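Local coordinates for protein angel homolog 2 (Homo sapiens, PDB 6RW0) that removes 2',3'-cyclic phosphates as a phosphatase of the CCR4 family of deadenylases, and probably binds the 3' untranslated regions of mRNA, at residues D97-C102 / C142-K147; P200-I205 / G273-S278; Y246-E251 / L330-S335. One frame throughout, in Å; residues are numbered along the deposited sequence. Where two conformers were deposited one is given.

Contact 1: D97-C102 / C142-K147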
loop_
_atom_site.group_PDB
_atom_site.type_symbol
_atom_site.label_atom_id
_atom_site.label_comp_id
_atom_site.label_asym_id
_atom_site.label_seq_id
_atom_site.Cartn_x
_atom_site.Cartn_y
_atom_site.Cartn_z
ATOM N N ASP A 97 18.197 2.269 -3.370
ATOM C CA ASP A 97 18.270 3.451 -4.232
ATOM C C ASP A 97 17.107 3.498 -5.225
ATOM O O ASP A 97 17.281 3.774 -6.413
ATOM C CB ASP A 97 19.629 3.508 -4.942
ATOM C CG ASP A 97 19.884 4.845 -5.618
ATOM O OD1 ASP A 97 19.524 5.866 -5.004
ATOM O OD2 ASP A 97 20.479 4.874 -6.727
ATOM N N ALA A 98 15.899 3.265 -4.718
ATOM C CA ALA A 98 14.732 3.237 -5.590
ATOM C C ALA A 98 14.374 4.638 -6.084
ATOM O O ALA A 98 14.553 5.634 -5.384
ATOM C CB ALA A 98 13.526 2.660 -4.857
ATOM N N ASP A 99 13.806 4.703 -7.290
ATOM C CA ASP A 99 13.435 5.999 -7.854
ATOM C C ASP A 99 12.212 6.604 -7.176
ATOM O O ASP A 99 12.084 7.836 -7.117
ATOM C CB ASP A 99 13.158 5.853 -9.345
ATOM C CG ASP A 99 14.375 5.434 -10.116
ATOM O OD1 ASP A 99 15.461 5.996 -9.868
ATOM O OD2 ASP A 99 14.257 4.535 -10.967
ATOM N N VAL A 100 11.293 5.766 -6.702
ATOM C CA VAL A 100 10.057 6.193 -6.055
ATOM C C VAL A 100 9.931 5.402 -4.767
ATOM O O VAL A 100 10.120 4.178 -4.773
ATOM C CB VAL A 100 8.827 5.918 -6.942
ATOM C CG1 VAL A 100 7.542 6.335 -6.234
ATOM C CG2 VAL A 100 8.936 6.637 -8.270
ATOM N N LEU A 101 9.614 6.094 -3.668
ATOM C CA LEU A 101 9.349 5.457 -2.387
ATOM C C LEU A 101 7.912 5.725 -1.976
ATOM O O LEU A 101 7.466 6.878 -1.957
ATOM C CB LEU A 101 10.225 6.007 -1.263
ATOM C CG LEU A 101 11.707 6.092 -1.543
ATOM C CD1 LEU A 101 12.338 6.797 -0.335
ATOM C CD2 LEU A 101 12.311 4.743 -1.785
ATOM N N CYS A 102 7.194 4.665 -1.644
ATOM C CA CYS A 102 5.852 4.750 -1.086
ATOM C C CYS A 102 5.963 4.177 0.314
ATOM O O CYS A 102 6.123 2.964 0.477
ATOM C CB CYS A 102 4.856 3.963 -1.923
ATOM S SG CYS A 102 4.474 4.843 -3.472
ATOM N N CYS A 142 7.782 9.696 -2.153
ATOM C CA CYS A 142 9.024 10.403 -2.402
ATOM C C CYS A 142 9.552 9.953 -3.753
ATOM O O CYS A 142 9.343 8.810 -4.161
ATOM C CB CYS A 142 10.048 10.063 -1.317
ATOM S SG CYS A 142 9.409 10.147 0.386
ATOM N N PHE A 143 10.224 10.827 -4.472
ATOM C CA PHE A 143 10.730 10.452 -5.809
ATOM C C PHE A 143 12.037 11.198 -6.079
ATOM O O PHE A 143 12.231 12.252 -5.551
ATOM C CB PHE A 143 9.666 10.725 -6.873
ATOM C CG PHE A 143 9.346 12.182 -7.017
ATOM C CD1 PHE A 143 8.287 12.754 -6.351
ATOM C CD2 PHE A 143 10.174 12.984 -7.763
ATOM C CE1 PHE A 143 8.038 14.103 -6.483
ATOM C CE2 PHE A 143 9.927 14.329 -7.891
ATOM C CZ PHE A 143 8.856 14.876 -7.259
ATOM N N LYS A 144 12.932 10.577 -6.829
ATOM C CA LYS A 144 14.225 11.219 -7.140
ATOM C C LYS A 144 13.931 12.419 -8.031
ATOM O O LYS A 144 13.344 12.226 -9.059
ATOM C CB LYS A 144 15.151 10.230 -7.848
ATOM C CG LYS A 144 15.677 9.122 -6.957
ATOM C CD LYS A 144 16.516 9.616 -5.826
ATOM C CE LYS A 144 17.375 8.534 -5.214
ATOM N NZ LYS A 144 18.435 8.114 -6.148
ATOM N N HIS A 145 14.426 13.606 -7.705
ATOM C CA HIS A 145 14.156 14.789 -8.564
ATOM C C HIS A 145 14.927 14.694 -9.886
ATOM O O HIS A 145 14.510 15.330 -10.798
ATOM C CB HIS A 145 14.236 16.108 -7.798
ATOM C CG HIS A 145 15.365 16.218 -6.867
ATOM N ND1 HIS A 145 16.651 16.276 -7.311
ATOM C CD2 HIS A 145 15.399 16.333 -5.531
ATOM C CE1 HIS A 145 17.449 16.393 -6.278
ATOM N NE2 HIS A 145 16.703 16.421 -5.180
ATOM N N SER A 146 15.991 13.903 -9.971
ATOM C CA SER A 146 16.719 13.609 -11.221
ATOM C C SER A 146 15.844 12.804 -12.190
ATOM O O SER A 146 16.136 12.839 -13.356
ATOM C CB SER A 146 18.012 12.898 -10.936
ATOM O OG SER A 146 17.804 11.561 -10.540
ATOM N N LYS A 147 14.874 12.024 -11.714
ATOM C CA LYS A 147 14.048 11.143 -12.569
ATOM C C LYS A 147 12.675 11.726 -12.908
ATOM O O LYS A 147 12.155 11.343 -13.915
ATOM C CB LYS A 147 13.834 9.801 -11.870
ATOM C CG LYS A 147 15.058 8.911 -11.785
ATOM C CD LYS A 147 15.469 8.304 -13.102
ATOM C CE LYS A 147 14.576 7.190 -13.593
ATOM N NZ LYS A 147 15.163 6.505 -14.770
HETATM O O HOH W 1 17.364 6.107 -7.928
#

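Contact 2: P200-I205 / G273-S278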
loop_
_atom_site.group_PDB
_atom_site.type_symbol
_atom_site.label_atom_id
_atom_site.label_comp_id
_atom_site.label_asym_id
_atom_site.label_seq_id
_atom_site.Cartn_x
_atom_site.Cartn_y
_atom_site.Cartn_z
ATOM N N PRO A 200 -10.218 -5.977 11.348
ATOM C CA PRO A 200 -10.640 -7.052 10.437
ATOM C C PRO A 200 -12.132 -7.171 10.208
ATOM O O PRO A 200 -12.551 -7.677 9.158
ATOM C CB PRO A 200 -10.090 -8.319 11.110
ATOM C CG PRO A 200 -8.894 -7.841 11.833
ATOM C CD PRO A 200 -9.212 -6.455 12.324
ATOM N N ARG A 201 -12.958 -6.806 11.166
ATOM C CA ARG A 201 -14.424 -6.918 11.007
ATOM C C ARG A 201 -14.949 -5.916 9.975
ATOM O O ARG A 201 -15.887 -6.224 9.320
ATOM C CB ARG A 201 -15.131 -6.725 12.350
ATOM C CG ARG A 201 -16.632 -6.971 12.283
ATOM C CD ARG A 201 -17.316 -6.946 13.639
ATOM N NE ARG A 201 -17.289 -5.640 14.262
ATOM C CZ ARG A 201 -18.249 -5.148 15.016
ATOM N NH1 ARG A 201 -19.436 -5.716 15.045
ATOM N NH2 ARG A 201 -18.030 -4.063 15.726
ATOM N N ARG A 202 -14.357 -4.734 9.894
ATOM C CA ARG A 202 -14.947 -3.628 9.105
ATOM C C ARG A 202 -14.530 -3.591 7.634
ATOM O O ARG A 202 -14.028 -2.588 7.198
ATOM C CB ARG A 202 -14.658 -2.305 9.813
ATOM C CG ARG A 202 -15.207 -2.256 11.233
ATOM C CD ARG A 202 -16.685 -2.604 11.330
ATOM N NE ARG A 202 -17.531 -1.759 10.509
ATOM C CZ ARG A 202 -17.946 -0.555 10.844
ATOM N NH1 ARG A 202 -17.634 -0.069 12.027
ATOM N NH2 ARG A 202 -18.656 0.156 9.999
ATOM N N GLY A 203 -14.952 -4.593 6.877
ATOM C CA GLY A 203 -14.726 -4.696 5.428
ATOM C C GLY A 203 -15.522 -3.649 4.677
ATOM O O GLY A 203 -15.157 -3.341 3.572
ATOM N N ASP A 204 -16.648 -3.227 5.240
ATOM C CA ASP A 204 -17.468 -2.142 4.666
ATOM C C ASP A 204 -16.625 -0.863 4.634
ATOM O O ASP A 204 -16.582 -0.225 3.623
ATOM C CB ASP A 204 -18.753 -1.954 5.475
ATOM C CG ASP A 204 -18.597 -1.769 6.972
ATOM O OD1 ASP A 204 -17.637 -2.246 7.532
ATOM O OD2 ASP A 204 -19.454 -1.149 7.531
ATOM N N ILE A 205 -15.938 -0.533 5.711
ATOM C CA ILE A 205 -15.063 0.634 5.707
ATOM C C ILE A 205 -13.897 0.425 4.753
ATOM O O ILE A 205 -13.558 1.317 3.969
ATOM C CB ILE A 205 -14.602 1.005 7.129
ATOM C CG1 ILE A 205 -15.803 1.306 8.013
ATOM C CG2 ILE A 205 -13.654 2.200 7.031
ATOM C CD1 ILE A 205 -15.418 1.581 9.431
ATOM N N GLY A 273 -21.564 -14.159 13.343
ATOM C CA GLY A 273 -22.346 -13.023 13.876
ATOM C C GLY A 273 -22.136 -11.715 13.139
ATOM O O GLY A 273 -22.490 -10.704 13.672
ATOM N N GLN A 274 -21.650 -11.748 11.910
ATOM C CA GLN A 274 -21.313 -10.504 11.199
ATOM C C GLN A 274 -22.425 -10.072 10.262
ATOM O O GLN A 274 -23.034 -10.900 9.640
ATOM C CB GLN A 274 -20.015 -10.672 10.421
ATOM C CG GLN A 274 -18.806 -10.814 11.320
ATOM C CD GLN A 274 -17.561 -11.062 10.515
ATOM O OE1 GLN A 274 -17.610 -11.224 9.317
ATOM N NE2 GLN A 274 -16.438 -11.108 11.193
ATOM N N ARG A 275 -22.619 -8.768 10.184
ATOM C CA ARG A 275 -23.556 -8.121 9.260
ATOM C C ARG A 275 -23.058 -8.341 7.828
ATOM O O ARG A 275 -21.878 -8.406 7.622
ATOM C CB ARG A 275 -23.573 -6.645 9.654
ATOM C CG ARG A 275 -24.365 -5.736 8.740
ATOM C CD ARG A 275 -24.500 -4.357 9.355
ATOM N NE ARG A 275 -23.223 -3.762 9.715
ATOM C CZ ARG A 275 -22.510 -2.987 8.920
ATOM N NH1 ARG A 275 -22.899 -2.806 7.679
ATOM N NH2 ARG A 275 -21.424 -2.393 9.364
ATOM N N ILE A 276 -23.978 -8.495 6.891
ATOM C CA ILE A 276 -23.712 -8.603 5.457
ATOM C C ILE A 276 -23.627 -7.200 4.870
ATOM O O ILE A 276 -24.369 -6.305 5.284
ATOM C CB ILE A 276 -24.840 -9.412 4.781
ATOM C CG1 ILE A 276 -25.067 -10.747 5.499
ATOM C CG2 ILE A 276 -24.545 -9.579 3.305
ATOM C CD1 ILE A 276 -23.857 -11.592 5.690
ATOM N N LEU A 277 -22.733 -7.000 3.893
ATOM C CA LEU A 277 -22.556 -5.689 3.265
ATOM C C LEU A 277 -23.873 -5.107 2.763
ATOM O O LEU A 277 -24.682 -5.809 2.162
ATOM C CB LEU A 277 -21.618 -5.822 2.058
ATOM C CG LEU A 277 -20.161 -5.859 2.499
ATOM C CD1 LEU A 277 -19.309 -6.333 1.343
ATOM C CD2 LEU A 277 -19.637 -4.513 2.993
ATOM N N SER A 278 -24.062 -3.799 2.954
ATOM C CA SER A 278 -25.235 -3.140 2.381
ATOM C C SER A 278 -25.103 -3.022 0.857
ATOM O O SER A 278 -24.008 -3.065 0.300
ATOM C CB SER A 278 -25.441 -1.755 3.002
ATOM O OG SER A 278 -25.816 -1.873 4.366
HETATM O O HOH W 2 -21.829 -0.545 6.361
#

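Contact 3: Y246-E251 / L330-S335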
loop_
_atom_site.group_PDB
_atom_site.type_symbol
_atom_site.label_atom_id
_atom_site.label_comp_id
_atom_site.label_asym_id
_atom_site.label_seq_id
_atom_site.Cartn_x
_atom_site.Cartn_y
_atom_site.Cartn_z
ATOM N N TYR A 246 -8.856 -8.038 -2.512
ATOM C CA TYR A 246 -7.774 -8.256 -3.467
ATOM C C TYR A 246 -8.328 -8.588 -4.846
ATOM O O TYR A 246 -7.868 -8.046 -5.859
ATOM C CB TYR A 246 -6.891 -9.403 -2.983
ATOM C CG TYR A 246 -5.781 -9.741 -3.950
ATOM C CD1 TYR A 246 -4.556 -9.090 -3.886
ATOM C CD2 TYR A 246 -5.971 -10.685 -4.946
ATOM C CE1 TYR A 246 -3.544 -9.392 -4.781
ATOM C CE2 TYR A 246 -4.960 -10.996 -5.847
ATOM C CZ TYR A 246 -3.751 -10.333 -5.755
ATOM O OH TYR A 246 -2.734 -10.618 -6.640
ATOM N N SER A 247 -9.304 -9.496 -4.901
ATOM C CA SER A 247 -9.864 -9.903 -6.183
ATOM C C SER A 247 -10.503 -8.724 -6.900
ATOM O O SER A 247 -10.416 -8.615 -8.130
ATOM C CB SER A 247 -10.885 -11.012 -5.960
ATOM O OG SER A 247 -10.267 -12.143 -5.371
ATOM N N PHE A 248 -11.161 -7.836 -6.151
ATOM C CA PHE A 248 -11.737 -6.639 -6.755
ATOM C C PHE A 248 -10.660 -5.808 -7.444
ATOM O O PHE A 248 -10.835 -5.362 -8.585
ATOM C CB PHE A 248 -12.485 -5.825 -5.691
ATOM C CG PHE A 248 -12.944 -4.479 -6.187
ATOM C CD1 PHE A 248 -13.717 -4.388 -7.325
ATOM C CD2 PHE A 248 -12.595 -3.318 -5.527
ATOM C CE1 PHE A 248 -14.126 -3.165 -7.816
ATOM C CE2 PHE A 248 -13.017 -2.082 -6.014
ATOM C CZ PHE A 248 -13.778 -2.014 -7.151
ATOM N N ILE A 249 -9.532 -5.582 -6.768
ATOM C CA ILE A 249 -8.463 -4.800 -7.384
ATOM C C ILE A 249 -8.000 -5.466 -8.672
ATOM O O ILE A 249 -7.864 -4.819 -9.713
ATOM C CB ILE A 249 -7.297 -4.599 -6.399
ATOM C CG1 ILE A 249 -7.768 -3.774 -5.203
ATOM C CG2 ILE A 249 -6.114 -3.904 -7.091
ATOM C CD1 ILE A 249 -6.760 -3.659 -4.075
ATOM N N LYS A 250 -7.751 -6.773 -8.616
ATOM C CA LYS A 250 -7.152 -7.461 -9.750
ATOM C C LYS A 250 -8.124 -7.624 -10.911
ATOM O O LYS A 250 -7.718 -7.546 -12.078
ATOM C CB LYS A 250 -6.696 -8.857 -9.324
ATOM C CG LYS A 250 -5.569 -8.917 -8.344
ATOM C CD LYS A 250 -4.262 -8.433 -8.937
ATOM C CE LYS A 250 -3.656 -9.438 -9.910
ATOM N NZ LYS A 250 -3.245 -10.734 -9.275
ATOM N N GLU A 251 -9.396 -7.890 -10.625
ATOM C CA GLU A 251 -10.352 -8.198 -11.678
ATOM C C GLU A 251 -11.151 -6.991 -12.150
ATOM O O GLU A 251 -11.687 -7.021 -13.266
ATOM C CB GLU A 251 -11.323 -9.294 -11.219
ATOM C CG GLU A 251 -10.634 -10.569 -10.751
ATOM C CD GLU A 251 -9.735 -11.183 -11.811
ATOM O OE1 GLU A 251 -10.076 -11.100 -13.010
ATOM O OE2 GLU A 251 -8.683 -11.748 -11.441
ATOM N N LEU A 330 -19.532 -4.139 -7.524
ATOM C CA LEU A 330 -18.605 -3.032 -7.623
ATOM C C LEU A 330 -17.739 -3.259 -8.851
ATOM O O LEU A 330 -17.428 -4.399 -9.205
ATOM C CB LEU A 330 -17.668 -2.993 -6.426
ATOM C CG LEU A 330 -18.104 -2.378 -5.104
ATOM C CD1 LEU A 330 -16.813 -2.243 -4.273
ATOM C CD2 LEU A 330 -18.802 -1.070 -5.317
ATOM N N GLN A 331 -17.345 -2.168 -9.498
ATOM C CA GLN A 331 -16.436 -2.234 -10.630
ATOM C C GLN A 331 -15.424 -1.103 -10.505
ATOM O O GLN A 331 -15.654 -0.121 -9.798
ATOM C CB GLN A 331 -17.193 -2.102 -11.961
ATOM C CG GLN A 331 -18.190 -3.233 -12.254
ATOM C CD GLN A 331 -19.580 -3.053 -11.620
ATOM O OE1 GLN A 331 -20.279 -4.036 -11.370
ATOM N NE2 GLN A 331 -19.993 -1.808 -11.394
ATOM N N HIS A 332 -14.285 -1.256 -11.184
ATOM C CA HIS A 332 -13.398 -0.137 -11.474
ATOM C C HIS A 332 -12.951 -0.290 -12.922
ATOM O O HIS A 332 -13.127 -1.349 -13.536
ATOM C CB HIS A 332 -12.232 0.016 -10.487
ATOM C CG HIS A 332 -11.202 -1.057 -10.585
ATOM N ND1 HIS A 332 -10.415 -1.241 -11.702
ATOM C CD2 HIS A 332 -10.810 -1.991 -9.689
ATOM C CE1 HIS A 332 -9.592 -2.256 -11.493
ATOM N NE2 HIS A 332 -9.817 -2.731 -10.282
ATOM N N HIS A 333 -12.378 0.781 -13.479
ATOM C CA HIS A 333 -12.060 0.827 -14.900
ATOM C C HIS A 333 -10.580 0.643 -15.205
ATOM O O HIS A 333 -10.158 0.901 -16.341
ATOM C CB HIS A 333 -12.524 2.155 -15.500
ATOM C CG HIS A 333 -14.002 2.360 -15.439
ATOM N ND1 HIS A 333 -14.898 1.409 -15.869
ATOM C CD2 HIS A 333 -14.739 3.412 -15.011
ATOM C CE1 HIS A 333 -16.129 1.869 -15.717
ATOM N NE2 HIS A 333 -16.059 3.078 -15.195
ATOM N N PHE A 334 -9.790 0.192 -14.240
ATOM C CA PHE A 334 -8.362 0.015 -14.456
ATOM C C PHE A 334 -8.060 -1.430 -14.849
ATOM O O PHE A 334 -8.889 -2.329 -14.710
ATOM C CB PHE A 334 -7.562 0.397 -13.211
ATOM C CG PHE A 334 -7.893 1.755 -12.665
ATOM C CD1 PHE A 334 -7.744 2.896 -13.440
ATOM C CD2 PHE A 334 -8.350 1.893 -11.372
ATOM C CE1 PHE A 334 -8.056 4.154 -12.927
ATOM C CE2 PHE A 334 -8.656 3.148 -10.850
ATOM C CZ PHE A 334 -8.515 4.277 -11.635
ATOM N N SER A 335 -6.843 -1.645 -15.344
ATOM C CA SER A 335 -6.315 -2.973 -15.650
ATOM C C SER A 335 -5.027 -3.104 -14.843
ATOM O O SER A 335 -3.954 -2.678 -15.288
ATOM C CB SER A 335 -6.078 -3.126 -17.134
ATOM O OG SER A 335 -5.547 -4.404 -17.426
#

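Contact 1: D97-C102 / C142-K147
Asp97, just past the end of helix 82-96, meets Lys144 in a salt bridge. Its OD1 lies 2.7 Å from Lys144 NZ, which comes in on the syn side, 32° out of the carboxylate plane. The two side chains cross at about a right angle. The lysine chain bends at chi2 and again at chi4 (69°), and this last bend turns NZ to Asp97 OD1. A water ties the corner together: it donates to Asp97 O and to Asp99 OD1, and accepts from Lys144 NZ. The ammonium group also has a cation-pi partner in Tyr124.

At Asp99 the backbone pairing begins, with Lys144 N bonded to Asp99 O at 2.9 Å. The carboxylate of Asp99 rests beside the aliphatic part of Lys147, OD1 being 3.5 Å from Lys147 CG. Asp99 OD2 is hydrogen-bonded to Ser53 N and Lys147 NZ to Asp51 O, and the two charges form no salt bridge with each other.

Val100 faces Phe143 as a non-hydrogen-bonded pair, their side chains on the face toward Phe148. Leu101 and Cys142 form the hydrogen-bonded pair, with N to O distances of 2.8 Å both ways. Their CB atoms are 4.1 Å apart on the other face, near Tyr124.

This is an antiparallel ladder between strands 100-107 and 137-144, neighbours in one of the two large sheets of the DNase I-like alpha/beta sandwich of the endonuclease/exonuclease/phosphatase family.

Contact 2: P200-I205 / G273-S278
Asp204 holds CG between the backbone N and the carbonyl carbon (chi1 52°), and Arg275 holds CG anti to its backbone N (chi1 174°). The arginine chain stays extended until it bends at chi3, and its guanidinium then meets the carboxylate. Together with Arg202 they form a salt-bridge network at the start of helix 203-220, where Arg202 is the N-cap residue.

Arg202 holds the carboxylate in a two-pronged bond through NE and NH2. Arg202 NE bonds Asp204 OD1 at 3.0 Å on the syn lone pair. Arg202 NH2 bonds Asp204 OD2 at 2.9 Å, nearly straight. The side chain of Ile205 lies against one face of this guanidinium, with CD1 over its centre. Arg275 NH2 reaches the same Asp204 OD2 at 3.0 Å, from above the carboxylate plane and from the face opposite to Arg202 NH2. The carboxylate and the Arg275 guanidinium are turned 70° against each other.

Arg202 NH2 and Arg275 NH2 are 3.8 Å apart. The carboxylate that both bind probably offsets the repulsion. An alanine in place of Asp204 would probably leave Arg202 NE, Arg202 NH2 and Arg275 NH2 without these bonds, and two like charges close together without the negative charge they share.

The chain of 273-278 runs roughly alongside 200-205. Its backbone is bonded to the loop near Leu259 and Ile261, so the network joins that loop region to the helix start. Next to the charged groups an apolar contact forms, Leu277 CD2 lying 3.6 Å from Asp204 CA. A glycerol, probably from the crystallisation liquor, also accepts from Arg275 NH2. One water closes a ring, donating to Asp204 OD2 at 2.7 Å and accepting from Arg275 NH1 at 2.8 Å.

Contact 3: Y246-E251 / L330-S335
The last turns of helix 244-251 pack here against the end of strand 329-331 and the loop that follows. The strand pairs with strand 253-255 in a small two-stranded antiparallel sheet. Phe248 and His332 form a T-shaped (edge-to-face) pair. Their ring centroids are 5.2 Å apart and their planes stand at 66°. His332 CD2 lies 3.9 Å above the Phe248 plane, offset toward the rim. On the opposite face sits Leu330 CD1, also toward the rim, so the phenyl ring is held between Leu330 of the strand and His332 just beyond its end. Its rim meets the backbone of Gln331, with Phe248 CE1 3.6 Å from Gln331 C. Leu210 and Leu214 of helix 203-220 also touch the phenyl side chain.

The imidazole is fixed at both nitrogens. His332 has CG between the backbone N and the carbonyl carbon (chi1 70°), the crowded position. His332 ND1 accepts from Phe334 N at 3.0 Å, close to the ring plane. This makes NE2 the protonated nitrogen. His332 NE2 donates to Ile249 O, a carbonyl of the helix's last turn, at 2.9 Å. The acceptor lies in the imidazole plane, and the N-H...O angle is 154°.

The three contacts do not touch one another. Contacts 2 and 3 are the nearer pair, with centres about 19 Å apart and nearest atoms about 7 Å apart. Their segments alternate along the chain, and helix 203-220 links them: it starts in contact 2 and, further along, packs on contact 3. Contact 1 closes before either opens. It lies within a large mixed sheet, whereas contacts 2 and 3 involve helices, loops and a small sheet. Its centre is about 37 Å from that of contact 2, across the chain's centre, and about 27 Å from that of contact 3. A potassium ion lies about 3 Å from the side chain of Arg201 in contact 2.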